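Local structure of fucolectin-related protein (Streptococcus pneumoniae, 2WMF) at residues 330-335 with 388-393; 336-341 with 375-380; 482-487 with 572-577; 523-528 with 551-556. The protein is the catalytic module of a family 98 glycoside hydrolase that probably cleaves host blood-group antigen carbohydrates. One frame throughout, in Å; residues are numbered along the deposited sequence.

Contact 1: 330-335 with 388-393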
loop_
_atom_site.group_PDB
_atom_site.type_symbol
_atom_site.label_atom_id
_atom_site.label_comp_id
_atom_site.label_asym_id
_atom_site.label_seq_id
_atom_site.Cartn_x
_atom_site.Cartn_y
_atom_site.Cartn_z
ATOM N N GLU A 330 -7.315 -16.512 -8.583
ATOM C CA GLU A 330 -6.974 -17.025 -7.226
ATOM C C GLU A 330 -7.840 -16.326 -6.139
ATOM O O GLU A 330 -8.315 -16.972 -5.199
ATOM C CB GLU A 330 -5.497 -16.848 -6.908
ATOM C CG GLU A 330 -4.540 -17.796 -7.633
ATOM C CD GLU A 330 -3.100 -17.363 -7.349
ATOM O OE1 GLU A 330 -2.685 -17.785 -6.259
ATOM O OE2 GLU A 330 -2.461 -16.562 -8.125
ATOM N N VAL A 331 -7.996 -15.012 -6.273
ATOM C CA VAL A 331 -8.858 -14.270 -5.355
ATOM C C VAL A 331 -10.306 -14.705 -5.492
ATOM O O VAL A 331 -10.948 -15.022 -4.488
ATOM C CB VAL A 331 -8.646 -12.769 -5.471
ATOM C CG1 VAL A 331 -9.556 -11.996 -4.502
ATOM C CG2 VAL A 331 -7.187 -12.429 -5.185
ATOM N N VAL A 332 -10.816 -14.792 -6.713
ATOM C CA VAL A 332 -12.178 -15.314 -6.904
ATOM C C VAL A 332 -12.337 -16.697 -6.242
ATOM O O VAL A 332 -13.278 -16.958 -5.469
ATOM C CB VAL A 332 -12.571 -15.344 -8.403
ATOM C CG1 VAL A 332 -13.821 -16.217 -8.624
ATOM C CG2 VAL A 332 -12.751 -13.903 -8.899
ATOM N N ASN A 333 -11.379 -17.579 -6.480
ATOM C CA ASN A 333 -11.566 -18.967 -6.068
ATOM C C ASN A 333 -11.484 -19.207 -4.562
ATOM O O ASN A 333 -12.108 -20.148 -4.055
ATOM C CB ASN A 333 -10.701 -19.894 -6.893
ATOM C CG ASN A 333 -11.285 -20.060 -8.312
ATOM O OD1 ASN A 333 -12.513 -20.119 -8.456
ATOM N ND2 ASN A 333 -10.453 -20.081 -9.328
ATOM N N ARG A 334 -10.822 -18.315 -3.834
ATOM C CA ARG A 334 -10.762 -18.410 -2.369
ATOM C C ARG A 334 -11.943 -17.703 -1.674
ATOM O O ARG A 334 -12.095 -17.795 -0.448
ATOM C CB ARG A 334 -9.434 -17.822 -1.859
ATOM C CG ARG A 334 -9.472 -16.308 -1.746
ATOM C CD ARG A 334 -8.113 -15.713 -1.559
ATOM N NE ARG A 334 -8.187 -14.266 -1.430
ATOM C CZ ARG A 334 -7.145 -13.449 -1.305
ATOM N NH1 ARG A 334 -5.913 -13.922 -1.328
ATOM N NH2 ARG A 334 -7.380 -12.150 -1.140
ATOM N N THR A 335 -12.764 -16.990 -2.450
ATOM C CA THR A 335 -13.832 -16.160 -1.875
ATOM C C THR A 335 -15.058 -17.010 -1.571
ATOM O O THR A 335 -15.666 -17.576 -2.468
ATOM C CB THR A 335 -14.165 -14.968 -2.816
ATOM O OG1 THR A 335 -12.989 -14.141 -3.006
ATOM C CG2 THR A 335 -15.272 -14.101 -2.243
ATOM N N SER A 388 -22.283 -15.200 -11.726
ATOM C CA SER A 388 -21.397 -15.575 -12.816
ATOM C C SER A 388 -19.916 -15.503 -12.468
ATOM O O SER A 388 -19.131 -16.393 -12.822
ATOM C CB SER A 388 -21.674 -14.677 -14.029
ATOM O OG SER A 388 -20.878 -15.069 -15.101
ATOM N N ILE A 389 -19.528 -14.449 -11.744
ATOM C CA ILE A 389 -18.126 -14.248 -11.372
ATOM C C ILE A 389 -17.728 -15.188 -10.199
ATOM O O ILE A 389 -16.637 -15.739 -10.203
ATOM C CB ILE A 389 -17.881 -12.788 -10.946
ATOM C CG1 ILE A 389 -18.083 -11.821 -12.125
ATOM C CG2 ILE A 389 -16.465 -12.600 -10.415
ATOM C CD1 ILE A 389 -18.309 -10.347 -11.702
ATOM N N PHE A 390 -18.638 -15.351 -9.229
ATOM C CA PHE A 390 -18.378 -16.057 -7.960
ATOM C C PHE A 390 -19.469 -17.167 -7.793
ATOM O O PHE A 390 -20.287 -17.148 -6.863
ATOM C CB PHE A 390 -18.471 -15.140 -6.738
ATOM C CG PHE A 390 -17.562 -13.930 -6.749
ATOM C CD1 PHE A 390 -16.292 -14.008 -6.176
ATOM C CD2 PHE A 390 -18.030 -12.682 -7.196
ATOM C CE1 PHE A 390 -15.458 -12.833 -6.104
ATOM C CE2 PHE A 390 -17.211 -11.527 -7.105
ATOM C CZ PHE A 390 -15.940 -11.634 -6.578
ATOM N N PRO A 391 -19.472 -18.160 -8.696
ATOM C CA PRO A 391 -20.600 -19.105 -8.615
ATOM C C PRO A 391 -20.730 -19.861 -7.277
ATOM O O PRO A 391 -21.847 -20.294 -6.925
ATOM C CB PRO A 391 -20.357 -20.046 -9.802
ATOM C CG PRO A 391 -18.894 -19.888 -10.113
ATOM C CD PRO A 391 -18.582 -18.440 -9.826
ATOM N N ASN A 392 -19.618 -19.993 -6.548
ATOM C CA ASN A 392 -19.566 -20.723 -5.290
ATOM C C ASN A 392 -19.644 -19.847 -4.051
ATOM O O ASN A 392 -19.664 -20.399 -2.944
ATOM C CB ASN A 392 -18.305 -21.609 -5.222
ATOM C CG ASN A 392 -18.205 -22.568 -6.416
ATOM O OD1 ASN A 392 -17.176 -22.638 -7.086
ATOM N ND2 ASN A 392 -19.299 -23.252 -6.712
ATOM N N ALA A 393 -19.728 -18.523 -4.203
ATOM C CA ALA A 393 -19.808 -17.612 -3.037
ATOM C C ALA A 393 -21.243 -17.329 -2.593
ATOM O O ALA A 393 -22.146 -17.195 -3.429
ATOM C CB ALA A 393 -19.111 -16.304 -3.364
HETATM O O HOH W 1 -13.874 -21.837 -6.604
#
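V332 and T335, on the last turn and just past the end of helix 328-334, close on I389, F390 and A393, where helix 383-389 gives way to a turn. The tight part is mostly methyls and a ring, with one methyl against a carbonyl oxygen. With CG1 anti to its backbone N (chi1 165°), V332 places that methyl 3.3 Å from the carbonyl O of I389, while its other methyl, CG2, lies 4.0 Å from F390 CE1 and 4.2 Å from I389 CG2. A short branched side chain fits here, since both methyls are used between two helix ends. T335 meets the same ring obliquely, CG2 standing 4.1 Å from F390 CD1. Its hydroxyl turns back to its own helix: OG1 donates to V331 O over 2.7 Å from above the carbonyl plane, so the polar atom is satisfied and the methyl is left for the ring. I389 CG2 lies over one face of that ring, toward the rim. A393, closing the type I turn that begins at F390, packs its CB 3.8 Å from T335 O; a small residue fits so near the backbone. The solvent side is much looser: N333 and N392, both exposed, are bridged by a water, bound to N333 OD1 and only weakly to N392 OD1. Against the apolar part packs helix 219-231, whose L231 touches both V332 and F390.

Contact 2: 336-341 with 375-380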
loop_
_atom_site.group_PDB
_atom_site.type_symbol
_atom_site.label_atom_id
_atom_site.label_comp_id
_atom_site.label_asym_id
_atom_site.label_seq_id
_atom_site.Cartn_x
_atom_site.Cartn_y
_atom_site.Cartn_z
ATOM N N LYS A 336 -15.417 -17.091 -0.292
ATOM C CA LYS A 336 -16.602 -17.849 0.128
ATOM C C LYS A 336 -17.882 -17.010 0.259
ATOM O O LYS A 336 -18.995 -17.554 0.264
ATOM C CB LYS A 336 -16.335 -18.563 1.452
ATOM C CG LYS A 336 -15.058 -19.414 1.523
ATOM C CD LYS A 336 -14.992 -20.475 0.492
ATOM C CE LYS A 336 -13.646 -21.204 0.632
ATOM N NZ LYS A 336 -13.533 -22.343 -0.325
ATOM N N ALA A 337 -17.729 -15.704 0.424
ATOM C CA ALA A 337 -18.859 -14.776 0.482
ATOM C C ALA A 337 -18.432 -13.419 -0.026
ATOM O O ALA A 337 -17.258 -13.051 0.093
ATOM C CB ALA A 337 -19.384 -14.605 1.945
ATOM N N VAL A 338 -19.404 -12.689 -0.609
ATOM C CA VAL A 338 -19.243 -11.282 -0.955
ATOM C C VAL A 338 -20.389 -10.504 -0.362
ATOM O O VAL A 338 -21.459 -11.068 -0.064
ATOM C CB VAL A 338 -19.193 -11.023 -2.498
ATOM C CG1 VAL A 338 -18.079 -11.805 -3.120
ATOM C CG2 VAL A 338 -20.539 -11.330 -3.205
ATOM N N PHE A 339 -20.163 -9.215 -0.151
ATOM C CA PHE A 339 -21.234 -8.310 0.239
ATOM C C PHE A 339 -21.574 -7.459 -0.978
ATOM O O PHE A 339 -20.712 -6.721 -1.495
ATOM C CB PHE A 339 -20.839 -7.423 1.402
ATOM C CG PHE A 339 -21.974 -6.535 1.886
ATOM C CD1 PHE A 339 -22.821 -6.948 2.914
ATOM C CD2 PHE A 339 -22.233 -5.331 1.266
ATOM C CE1 PHE A 339 -23.866 -6.155 3.329
ATOM C CE2 PHE A 339 -23.294 -4.535 1.659
ATOM C CZ PHE A 339 -24.105 -4.948 2.690
ATOM N N TRP A 340 -22.826 -7.562 -1.416
ATOM C CA TRP A 340 -23.366 -6.764 -2.519
ATOM C C TRP A 340 -24.177 -5.593 -1.997
ATOM O O TRP A 340 -25.076 -5.776 -1.143
ATOM C CB TRP A 340 -24.282 -7.627 -3.399
ATOM C CG TRP A 340 -24.828 -6.926 -4.613
ATOM C CD1 TRP A 340 -24.147 -6.135 -5.480
ATOM C CD2 TRP A 340 -26.153 -7.040 -5.125
ATOM N NE1 TRP A 340 -24.977 -5.710 -6.497
ATOM C CE2 TRP A 340 -26.222 -6.246 -6.293
ATOM C CE3 TRP A 340 -27.316 -7.676 -4.669
ATOM C CZ2 TRP A 340 -27.397 -6.105 -7.033
ATOM C CZ3 TRP A 340 -28.500 -7.529 -5.421
ATOM C CH2 TRP A 340 -28.521 -6.730 -6.573
ATOM N N ASN A 341 -23.830 -4.426 -2.514
ATOM C CA ASN A 341 -24.462 -3.153 -2.156
ATOM C C ASN A 341 -25.846 -2.982 -2.761
ATOM O O ASN A 341 -26.432 -1.913 -2.631
ATOM C CB ASN A 341 -23.629 -1.960 -2.617
ATOM C CG ASN A 341 -22.620 -1.487 -1.614
ATOM O OD1 ASN A 341 -22.465 -2.043 -0.522
ATOM N ND2 ASN A 341 -21.949 -0.403 -1.979
ATOM N N PRO A 375 -14.746 -9.106 -0.363
ATOM C CA PRO A 375 -15.145 -8.176 -1.431
ATOM C C PRO A 375 -16.520 -7.539 -1.207
ATOM O O PRO A 375 -17.486 -8.226 -0.774
ATOM C CB PRO A 375 -15.169 -9.078 -2.684
ATOM C CG PRO A 375 -14.299 -10.254 -2.341
ATOM C CD PRO A 375 -14.600 -10.483 -0.883
ATOM N N VAL A 376 -16.588 -6.234 -1.477
ATOM C CA VAL A 376 -17.839 -5.527 -1.599
ATOM C C VAL A 376 -18.057 -5.258 -3.071
ATOM O O VAL A 376 -17.176 -4.700 -3.736
ATOM C CB VAL A 376 -17.874 -4.205 -0.770
ATOM C CG1 VAL A 376 -19.071 -3.329 -1.206
ATOM C CG2 VAL A 376 -17.977 -4.515 0.685
ATOM N N ILE A 377 -19.203 -5.717 -3.575
ATOM C CA ILE A 377 -19.550 -5.518 -4.973
ATOM C C ILE A 377 -20.546 -4.342 -5.084
ATOM O O ILE A 377 -21.539 -4.267 -4.372
ATOM C CB ILE A 377 -20.161 -6.800 -5.598
ATOM C CG1 ILE A 377 -19.290 -8.052 -5.313
ATOM C CG2 ILE A 377 -20.352 -6.601 -7.154
ATOM C CD1 ILE A 377 -17.837 -7.928 -5.826
ATOM N N HIS A 378 -20.275 -3.454 -6.025
ATOM C CA HIS A 378 -21.049 -2.220 -6.201
ATOM C C HIS A 378 -22.464 -2.518 -6.719
ATOM O O HIS A 378 -22.707 -3.528 -7.425
ATOM C CB HIS A 378 -20.290 -1.334 -7.180
ATOM C CG HIS A 378 -20.778 0.077 -7.227
ATOM N ND1 HIS A 378 -21.801 0.483 -8.062
ATOM C CD2 HIS A 378 -20.333 1.186 -6.587
ATOM C CE1 HIS A 378 -21.983 1.791 -7.907
ATOM N NE2 HIS A 378 -21.087 2.244 -7.024
ATOM N N GLU A 379 -23.411 -1.643 -6.384
ATOM C CA GLU A 379 -24.800 -1.812 -6.789
ATOM C C GLU A 379 -25.042 -1.873 -8.299
ATOM O O GLU A 379 -26.061 -2.424 -8.723
ATOM C CB GLU A 379 -25.652 -0.670 -6.201
ATOM C CG GLU A 379 -25.363 0.686 -6.769
ATOM C CD GLU A 379 -25.775 1.809 -5.834
ATOM O OE1 GLU A 379 -26.902 2.327 -6.055
ATOM O OE2 GLU A 379 -24.998 2.161 -4.928
ATOM N N LYS A 380 -24.131 -1.296 -9.079
ATOM C CA LYS A 380 -24.280 -1.236 -10.537
ATOM C C LYS A 380 -23.973 -2.581 -11.218
ATOM O O LYS A 380 -24.292 -2.783 -12.414
ATOM C CB LYS A 380 -23.420 -0.113 -11.104
ATOM C CG LYS A 380 -23.975 1.267 -10.834
ATOM C CD LYS A 380 -25.237 1.564 -11.704
ATOM C CE LYS A 380 -25.869 2.925 -11.452
ATOM N NZ LYS A 380 -26.403 3.049 -10.058
HETATM O O HOH W 2 -22.846 0.733 -4.578
#
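Two neighbouring strands of a small three-stranded parallel sheet, 337-340 in the middle and 376-377 at one side, make this contact. F339 pairs with V376 and W340 with I377. F339 uses both its backbone polar atoms: its N donates to P375 O at 2.9 Å, and its O accepts from I377 N at 2.8 Å. The next bond, N341 N to I377 O at 3.0 Å, is nearly straight (174°) and continues the pattern at N341. Beta-branched V338 and I377 suit the extended chain and pack on one side, V338 CG2 lying 4.1 Å from I377 CG1. F339 and V376 occupy the other side, F339 CB being 4.1 Å from V376 CG2. W340 has CG anti to its backbone N (chi1 -177°), which lays the pyrrole edge of the indole along the partner strand: CD1 sits 4.0 Å from I377 CB, and NE1 makes a weak, bent bond to H378 O, with a second weak one to I381 O. N341 works as a polar junction, OD1 accepting from I346 N and ND2 donating to E188 OE2. A water binds N341 ND2, E379 N and E379 OE2, and that carboxylate also forms a salt bridge with R345. The chemistry thus changes along the pair, from backbone hydrogen bonds flanked by apolar side chains to a polar network toward N341 and E379.

Contact 3: 482-487 with 572-577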
loop_
_atom_site.group_PDB
_atom_site.type_symbol
_atom_site.label_atom_id
_atom_site.label_comp_id
_atom_site.label_asym_id
_atom_site.label_seq_id
_atom_site.Cartn_x
_atom_site.Cartn_y
_atom_site.Cartn_z
ATOM N N ASN A 482 10.732 -9.284 8.920
ATOM C CA ASN A 482 11.253 -7.932 8.874
ATOM C C ASN A 482 10.572 -7.093 9.950
ATOM O O ASN A 482 9.330 -7.037 10.019
ATOM C CB ASN A 482 11.072 -7.316 7.468
ATOM C CG ASN A 482 11.971 -6.106 7.227
ATOM O OD1 ASN A 482 12.097 -5.247 8.112
ATOM N ND2 ASN A 482 12.553 -5.977 6.009
ATOM N N ASN A 483 11.381 -6.470 10.809
ATOM C CA ASN A 483 10.844 -5.600 11.834
ATOM C C ASN A 483 11.452 -4.195 11.829
ATOM O O ASN A 483 11.440 -3.506 12.855
ATOM C CB ASN A 483 11.011 -6.279 13.216
ATOM C CG ASN A 483 12.462 -6.328 13.670
ATOM O OD1 ASN A 483 13.386 -5.938 12.934
ATOM N ND2 ASN A 483 12.666 -6.802 14.881
ATOM N N TYR A 484 11.934 -3.735 10.679
ATOM C CA TYR A 484 12.762 -2.510 10.637
ATOM C C TYR A 484 11.970 -1.315 11.198
ATOM O O TYR A 484 10.860 -1.008 10.717
ATOM C CB TYR A 484 13.203 -2.175 9.202
ATOM C CG TYR A 484 14.286 -1.078 9.163
ATOM C CD1 TYR A 484 15.536 -1.285 9.720
ATOM C CD2 TYR A 484 14.026 0.158 8.606
ATOM C CE1 TYR A 484 16.474 -0.307 9.746
ATOM C CE2 TYR A 484 14.997 1.167 8.602
ATOM C CZ TYR A 484 16.236 0.916 9.147
ATOM O OH TYR A 484 17.209 1.900 9.179
ATOM N N ARG A 485 12.491 -0.681 12.250
ATOM C CA ARG A 485 11.892 0.525 12.779
ATOM C C ARG A 485 13.020 1.325 13.399
ATOM O O ARG A 485 13.601 0.883 14.383
ATOM C CB ARG A 485 10.813 0.223 13.830
ATOM C CG ARG A 485 10.118 1.499 14.346
ATOM C CD ARG A 485 9.140 1.240 15.462
ATOM N NE ARG A 485 9.839 0.997 16.720
ATOM C CZ ARG A 485 9.604 -0.003 17.550
ATOM N NH1 ARG A 485 8.610 -0.864 17.329
ATOM N NH2 ARG A 485 10.364 -0.131 18.650
ATOM N N THR A 486 13.279 2.505 12.858
ATOM C CA THR A 486 14.303 3.393 13.433
ATOM C C THR A 486 13.714 4.107 14.662
ATOM O O THR A 486 12.504 4.360 14.711
ATOM C CB THR A 486 14.805 4.427 12.401
ATOM O OG1 THR A 486 13.714 5.308 12.026
ATOM C CG2 THR A 486 15.430 3.742 11.206
ATOM N N ASP A 487 14.570 4.469 15.621
ATOM C CA ASP A 487 14.166 5.280 16.762
ATOM C C ASP A 487 13.984 6.742 16.303
ATOM O O ASP A 487 14.918 7.363 15.765
ATOM C CB ASP A 487 15.249 5.186 17.843
ATOM C CG ASP A 487 14.943 5.998 19.075
ATOM O OD1 ASP A 487 13.776 6.426 19.232
ATOM O OD2 ASP A 487 15.884 6.170 19.887
ATOM N N ASN A 572 17.265 -11.836 17.108
ATOM C CA ASN A 572 17.272 -10.442 17.621
ATOM C C ASN A 572 17.677 -9.540 16.468
ATOM O O ASN A 572 18.760 -9.707 15.894
ATOM C CB ASN A 572 18.296 -10.301 18.740
ATOM C CG ASN A 572 18.317 -11.494 19.622
ATOM O OD1 ASN A 572 19.286 -12.307 19.587
ATOM N ND2 ASN A 572 17.232 -11.700 20.345
ATOM N N HIS A 573 16.797 -8.631 16.067
ATOM C CA HIS A 573 17.013 -7.937 14.801
ATOM C C HIS A 573 16.389 -6.545 14.801
ATOM O O HIS A 573 15.496 -6.287 15.572
ATOM C CB HIS A 573 16.585 -8.806 13.604
ATOM C CG HIS A 573 15.116 -9.119 13.479
ATOM N ND1 HIS A 573 14.380 -9.838 14.408
ATOM C CD2 HIS A 573 14.280 -8.899 12.433
ATOM C CE1 HIS A 573 13.156 -10.039 13.919
ATOM N NE2 HIS A 573 13.059 -9.444 12.746
ATOM N N ASN A 574 16.896 -5.694 13.910
ATOM C CA ASN A 574 16.189 -4.474 13.515
ATOM C C ASN A 574 16.378 -4.359 12.026
ATOM O O ASN A 574 17.367 -3.831 11.548
ATOM C CB ASN A 574 16.683 -3.243 14.263
ATOM C CG ASN A 574 15.756 -2.040 14.072
ATOM O OD1 ASN A 574 14.918 -2.061 13.195
ATOM N ND2 ASN A 574 15.878 -1.012 14.929
ATOM N N GLY A 575 15.460 -4.981 11.291
ATOM C CA GLY A 575 15.622 -5.126 9.850
ATOM C C GLY A 575 15.160 -6.490 9.370
ATOM O O GLY A 575 14.387 -7.203 10.050
ATOM N N MET A 576 15.639 -6.823 8.167
ATOM C CA MET A 576 15.286 -8.046 7.453
ATOM C C MET A 576 16.170 -9.233 7.904
ATOM O O MET A 576 17.395 -9.084 8.059
ATOM C CB MET A 576 15.476 -7.819 5.944
ATOM C CG MET A 576 14.894 -8.959 5.099
ATOM S SD MET A 576 15.145 -8.661 3.323
ATOM C CE MET A 576 13.714 -9.148 2.335
ATOM N N VAL A 577 15.535 -10.409 8.034
ATOM C CA VAL A 577 16.238 -11.688 8.216
ATOM C C VAL A 577 15.505 -12.690 7.321
ATOM O O VAL A 577 14.270 -12.720 7.289
ATOM C CB VAL A 577 16.274 -12.159 9.722
ATOM C CG1 VAL A 577 16.957 -13.528 9.895
ATOM C CG2 VAL A 577 16.950 -11.110 10.561
#
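The amide of N483 lies over one face of the H573 ring, their planes 13° apart, where the chain passes from strand 566-573 to strand 576-580. Its two ends do different work. OD1 accepts from G575 N at 2.8 Å, almost in line with its C=O, while ND2 donates to H573 O at 3.0 Å from above that carbonyl's plane. The backbone N of N483 gives a longer bond to G575 O, 3.2 Å. N574 returns the pattern: its OD1 takes R485 N at 2.9 Å on a lone pair, and its ND2 reaches R485 O at 3.0 Å. N482 OD1 closes an Asx turn by accepting from Y484 N. G575, with a positive phi of 141°, adopts a conformation that a side chain would obstruct, and its CA faces the edge of the Y484 ring. Y484 OH bonds to D525 OD2. Asparagine suits these places because one amide supplies both donor and acceptor, so backbone groups, mostly buried, that regular strand pairing does not serve are satisfied without introducing charge.

Contact 4: 523-528 with 551-556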
loop_
_atom_site.group_PDB
_atom_site.type_symbol
_atom_site.label_atom_id
_atom_site.label_comp_id
_atom_site.label_asym_id
_atom_site.label_seq_id
_atom_site.Cartn_x
_atom_site.Cartn_y
_atom_site.Cartn_z
ATOM N N PRO A 523 20.899 6.416 10.674
ATOM C CA PRO A 523 19.641 5.998 11.286
ATOM C C PRO A 523 19.882 5.333 12.619
ATOM O O PRO A 523 20.834 4.570 12.755
ATOM C CB PRO A 523 19.086 4.971 10.290
ATOM C CG PRO A 523 20.231 4.564 9.489
ATOM C CD PRO A 523 21.143 5.724 9.398
ATOM N N VAL A 524 19.020 5.607 13.581
ATOM C CA VAL A 524 19.197 5.082 14.941
ATOM C C VAL A 524 18.465 3.730 14.965
ATOM O O VAL A 524 17.299 3.635 15.349
ATOM C CB VAL A 524 18.690 6.066 16.009
ATOM C CG1 VAL A 524 18.930 5.472 17.399
ATOM C CG2 VAL A 524 19.406 7.427 15.878
ATOM N N ASP A 525 19.138 2.687 14.466
ATOM C CA ASP A 525 18.515 1.393 14.199
ATOM C C ASP A 525 19.287 0.227 14.798
ATOM O O ASP A 525 19.175 -0.908 14.315
ATOM C CB ASP A 525 18.292 1.189 12.673
ATOM C CG ASP A 525 19.560 1.242 11.854
ATOM O OD1 ASP A 525 20.688 1.172 12.414
ATOM O OD2 ASP A 525 19.397 1.365 10.611
ATOM N N ASN A 526 20.015 0.513 15.888
ATOM C CA ASN A 526 20.808 -0.485 16.599
ATOM C C ASN A 526 20.114 -1.089 17.824
ATOM O O ASN A 526 20.700 -1.954 18.493
ATOM C CB ASN A 526 22.197 0.077 16.927
ATOM C CG ASN A 526 23.008 0.342 15.655
ATOM O OD1 ASN A 526 23.274 1.474 15.327
ATOM N ND2 ASN A 526 23.346 -0.694 14.933
ATOM N N ASP A 527 18.863 -0.702 18.075
ATOM C CA ASP A 527 18.075 -1.334 19.138
ATOM C C ASP A 527 17.405 -2.564 18.486
ATOM O O ASP A 527 16.539 -2.406 17.635
ATOM C CB ASP A 527 16.977 -0.429 19.679
ATOM C CG ASP A 527 17.478 0.872 20.329
ATOM O OD1 ASP A 527 18.459 0.879 21.033
ATOM O OD2 ASP A 527 16.789 1.899 20.191
ATOM N N PHE A 528 17.811 -3.756 18.881
ATOM C CA PHE A 528 17.240 -4.989 18.326
ATOM C C PHE A 528 16.022 -5.414 19.163
ATOM O O PHE A 528 15.940 -5.165 20.364
ATOM C CB PHE A 528 18.240 -6.134 18.296
ATOM C CG PHE A 528 19.432 -5.923 17.381
ATOM C CD1 PHE A 528 19.547 -4.835 16.525
ATOM C CD2 PHE A 528 20.435 -6.918 17.336
ATOM C CE1 PHE A 528 20.676 -4.678 15.707
ATOM C CE2 PHE A 528 21.536 -6.782 16.488
ATOM C CZ PHE A 528 21.652 -5.673 15.657
ATOM N N LYS A 551 22.956 -6.532 6.977
ATOM C CA LYS A 551 24.292 -6.582 7.571
ATOM C C LYS A 551 24.344 -5.815 8.906
ATOM O O LYS A 551 23.848 -4.697 8.996
ATOM C CB LYS A 551 25.299 -6.027 6.564
ATOM C CG LYS A 551 26.738 -6.132 7.032
ATOM C CD LYS A 551 27.715 -5.517 5.994
ATOM C CE LYS A 551 29.110 -5.283 6.608
ATOM N NZ LYS A 551 29.581 -6.490 7.379
ATOM N N ASN A 552 24.939 -6.427 9.932
ATOM C CA ASN A 552 25.096 -5.858 11.279
ATOM C C ASN A 552 23.802 -5.562 12.022
ATOM O O ASN A 552 23.812 -4.876 13.060
ATOM C CB ASN A 552 25.951 -4.571 11.283
ATOM C CG ASN A 552 27.311 -4.776 10.680
ATOM O OD1 ASN A 552 27.770 -3.978 9.848
ATOM N ND2 ASN A 552 27.984 -5.806 11.131
ATOM N N HIS A 553 22.698 -6.116 11.519
ATOM C CA HIS A 553 21.384 -5.843 12.110
ATOM C C HIS A 553 20.624 -7.083 12.582
ATOM O O HIS A 553 19.400 -7.039 12.784
ATOM C CB HIS A 553 20.569 -4.952 11.151
ATOM C CG HIS A 553 21.078 -3.552 11.126
ATOM N ND1 HIS A 553 20.506 -2.536 11.853
ATOM C CD2 HIS A 553 22.197 -3.037 10.573
ATOM C CE1 HIS A 553 21.233 -1.436 11.713
ATOM N NE2 HIS A 553 22.252 -1.706 10.922
ATOM N N TYR A 554 21.352 -8.187 12.812
ATOM C CA TYR A 554 20.744 -9.319 13.490
ATOM C C TYR A 554 21.731 -10.267 14.153
ATOM O O TYR A 554 22.864 -10.399 13.713
ATOM C CB TYR A 554 19.869 -10.131 12.520
ATOM C CG TYR A 554 20.657 -10.946 11.500
ATOM C CD1 TYR A 554 20.804 -12.325 11.645
ATOM C CD2 TYR A 554 21.259 -10.332 10.399
ATOM C CE1 TYR A 554 21.527 -13.069 10.722
ATOM C CE2 TYR A 554 22.006 -11.076 9.463
ATOM C CZ TYR A 554 22.139 -12.444 9.650
ATOM O OH TYR A 554 22.880 -13.195 8.709
ATOM N N THR A 555 21.252 -10.889 15.216
ATOM C CA THR A 555 21.869 -12.049 15.821
ATOM C C THR A 555 20.819 -13.124 16.054
ATOM O O THR A 555 19.619 -12.883 15.950
ATOM C CB THR A 555 22.592 -11.712 17.138
ATOM O OG1 THR A 555 21.651 -11.314 18.131
ATOM C CG2 THR A 555 23.613 -10.593 16.940
ATOM N N TYR A 556 21.265 -14.356 16.309
ATOM C CA TYR A 556 20.328 -15.445 16.574
ATOM C C TYR A 556 20.918 -16.550 17.444
ATOM O O TYR A 556 22.143 -16.705 17.527
ATOM C CB TYR A 556 19.767 -16.032 15.266
ATOM C CG TYR A 556 20.787 -16.758 14.423
ATOM C CD1 TYR A 556 20.916 -18.140 14.497
ATOM C CD2 TYR A 556 21.611 -16.065 13.535
ATOM C CE1 TYR A 556 21.857 -18.815 13.725
ATOM C CE2 TYR A 556 22.564 -16.734 12.761
ATOM C CZ TYR A 556 22.676 -18.108 12.863
ATOM O OH TYR A 556 23.599 -18.766 12.080
#
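Neither backbone pairs with the other here: the nearest CA atoms, of N526 and H553, stay 7.0 Å apart, and the irregular run 523-528 meets the chain leading into strand 554-561 by side chains set against backbone. F528 points its side chain toward the other segment. Its CG is anti to its own carbonyl carbon (chi1 -65°), and the tip of the ring arrives at the backbone of 552-554, CZ lying 3.5 Å from both N552 O and H553 C. N552 O is at the ring edge, near its plane, whereas H553 O stands over one face toward the rim. A flat aromatic suits this place because it can lie close against peptide groups, with its edge toward N552 O. T555 CG2 also approaches F528 CE2 at 4.4 Å. H553 is buried, as is D525. Its ND1 gives D525 O a weak, bent bond of 3.2 Å, while the D525 carboxylate has its firmer partner in Y484; T555 OG1 bonds to N572. The site lies at the edge of the six-stranded antiparallel sheet, with H553 resting on K311 of helix 307-322 and Y554 packing against strands 546-549 and 566-573.

In the fold
The four contacts form two pairs far apart in the fold. Contacts 1 and 2, with centres about 12 Å apart, share one small parallel unit: helices 328-334 and 383-389 lead into or follow its strands, and F390 touches V338 and I377. Contacts 3 and 4, with centres about 7 Å apart, belong to the antiparallel region, where strands 566-573 and 554-561 are neighbours, and the two touch each other directly. Contacts 2 and 3 are buried, the former held by regular strand pairing, the latter by side-chain amides replacing it. Contacts 1 and 4 are partly buried and lack strong direct bonds, relying on methyls against a ring or a ring against backbone.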